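Local atomic coordinates of GMP reductase (Trypanosoma brucei brucei, PDB entry 6JIG), a protein that probably catalyses the irreversible NADPH-dependent deamination of GMP to IMP, helping to balance the cell's adenine and guanine nucleotides. Residues L39-V43 with V284-A288. The protein carries 1 engineered substitution. Numbering follows the deposited sequence.
Sequences LSRNV and VDIIA
The carboxylate of D285 takes three hydrogen bonds from the tip of a beta hairpin that closes the N-terminal end of the (beta/alpha)8 barrel. D285 OD2 accepts hydrogen bonds from S40 OG at 2.8 Å and from the backbone N of N42 at 2.7 Å, while D285 OD1 accepts one from N42 ND2 at 2.8 Å, almost linearly. Aspartate suits this place because its short side chain offers two acceptors to a turn rich in donors; serine (chi1 p) and asparagine (chi1 m) supply theirs without long, flexible arms. The tip is a type I turn from S40 to V43, closed by V43 N to S40 O at 3.2 Å. L39 N also reaches V43 O at 2.8 Å, and S40 N approaches that same V43 O weakly at 3.5 Å, so L39 and S40 form a classic beta bulge opposite V43. The hairpin meets the start of barrel strand 285-291 with N42 over D285, their CA atoms 6.7 Å apart. R41 turns its guanidinium away, NH1 bonding to the carbonyl of R344. Along the extended strand, D285 and I287 point toward the hairpin and the barrel interior, whereas I286 faces helix 266-277, the usual inside-outside alternation. Beneath the polar tip the packing becomes apolar: V255 and I349 of other barrel strands join L39 and I287 in plugging the barrel floor, away from the GMP bound at the other end. I287 (chi1 m, chi2 t) extends CG1 to within 4.0 Å of S40 CB, and its CD1 lies 3.9 Å from L39 CG.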
loop_
_atom_site.group_PDB
_atom_site.type_symbol
_atom_site.label_atom_id
_atom_site.label_comp_id
_atom_site.label_asym_id
_atom_site.label_seq_id
_atom_site.Cartn_x
_atom_site.Cartn_y
_atom_site.Cartn_z
ATOM N N LEU A 39 -17.599 10.865 -42.270
ATOM C CA LEU A 39 -18.256 11.189 -41.017
ATOM C C LEU A 39 -19.759 10.985 -41.126
ATOM O O LEU A 39 -20.397 10.456 -40.205
ATOM C CB LEU A 39 -17.936 12.633 -40.648
ATOM C CG LEU A 39 -18.691 13.161 -39.440
ATOM C CD1 LEU A 39 -18.161 12.490 -38.170
ATOM C CD2 LEU A 39 -18.559 14.673 -39.361
ATOM N N SER A 40 -20.331 11.407 -42.250
ATOM C CA SER A 40 -21.751 11.299 -42.531
ATOM C C SER A 40 -21.898 11.196 -44.046
ATOM O O SER A 40 -20.904 11.204 -44.779
ATOM C CB SER A 40 -22.530 12.500 -41.974
ATOM O OG SER A 40 -21.885 13.721 -42.293
ATOM N N ARG A 41 -23.148 11.110 -44.511
ATOM C CA ARG A 41 -23.407 10.833 -45.927
ATOM C C ARG A 41 -22.631 11.783 -46.836
ATOM O O ARG A 41 -22.087 11.367 -47.865
ATOM C CB ARG A 41 -24.903 10.938 -46.229
ATOM C CG ARG A 41 -25.810 9.758 -45.843
ATOM C CD ARG A 41 -27.170 9.967 -46.531
ATOM N NE ARG A 41 -28.305 9.234 -45.971
ATOM C CZ ARG A 41 -28.640 7.982 -46.296
ATOM N NH1 ARG A 41 -27.919 7.278 -47.171
ATOM N NH2 ARG A 41 -29.705 7.421 -45.737
ATOM N N ASN A 42 -22.543 13.056 -46.460
ATOM C CA ASN A 42 -21.949 14.050 -47.346
ATOM C C ASN A 42 -20.692 14.700 -46.773
ATOM O O ASN A 42 -20.284 15.758 -47.258
ATOM C CB ASN A 42 -23.000 15.103 -47.700
ATOM C CG ASN A 42 -24.233 14.479 -48.319
ATOM O OD1 ASN A 42 -24.168 13.930 -49.414
ATOM N ND2 ASN A 42 -25.351 14.520 -47.603
ATOM N N VAL A 43 -20.046 14.095 -45.772
ATOM C CA VAL A 43 -18.852 14.689 -45.168
ATOM C C VAL A 43 -17.755 13.637 -45.096
ATOM O O VAL A 43 -17.911 12.620 -44.411
ATOM C CB VAL A 43 -19.128 15.264 -43.770
ATOM C CG1 VAL A 43 -17.852 15.845 -43.185
ATOM C CG2 VAL A 43 -20.223 16.333 -43.837
ATOM N N VAL A 284 -27.318 21.048 -43.848
ATOM C CA VAL A 284 -26.155 20.312 -43.356
ATOM C C VAL A 284 -26.580 18.914 -42.919
ATOM O O VAL A 284 -27.735 18.676 -42.551
ATOM C CB VAL A 284 -25.426 21.033 -42.192
ATOM C CG1 VAL A 284 -24.993 22.460 -42.602
ATOM C CG2 VAL A 284 -26.278 21.053 -40.942
ATOM N N ASP A 285 -25.630 17.986 -42.988
ATOM C CA ASP A 285 -25.875 16.621 -42.538
ATOM C C ASP A 285 -26.298 16.600 -41.073
ATOM O O ASP A 285 -25.768 17.343 -40.242
ATOM C CB ASP A 285 -24.622 15.775 -42.729
ATOM C CG ASP A 285 -24.483 15.236 -44.144
ATOM O OD1 ASP A 285 -25.281 15.618 -45.031
ATOM O OD2 ASP A 285 -23.556 14.438 -44.368
ATOM N N ILE A 286 -27.252 15.729 -40.765
ATOM C CA ILE A 286 -27.781 15.554 -39.419
ATOM C C ILE A 286 -27.335 14.177 -38.933
ATOM O O ILE A 286 -27.767 13.152 -39.473
ATOM C CB ILE A 286 -29.309 15.676 -39.384
ATOM C CG1 ILE A 286 -29.773 16.973 -40.074
ATOM C CG2 ILE A 286 -29.817 15.639 -37.936
ATOM C CD1 ILE A 286 -29.188 18.234 -39.459
ATOM N N ILE A 287 -26.483 14.164 -37.910
ATOM C CA ILE A 287 -26.035 12.946 -37.231
ATOM C C ILE A 287 -26.860 12.801 -35.961
ATOM O O ILE A 287 -27.252 13.807 -35.347
ATOM C CB ILE A 287 -24.525 13.024 -36.935
ATOM C CG1 ILE A 287 -23.750 13.205 -38.250
ATOM C CG2 ILE A 287 -24.011 11.754 -36.161
ATOM C CD1 ILE A 287 -22.286 13.568 -38.067
ATOM N N ALA A 288 -27.169 11.558 -35.575
ATOM C CA ALA A 288 -28.016 11.337 -34.407
ATOM C C ALA A 288 -27.528 10.128 -33.618
ATOM O O ALA A 288 -27.011 9.167 -34.183
ATOM C CB ALA A 288 -29.476 11.115 -34.793
#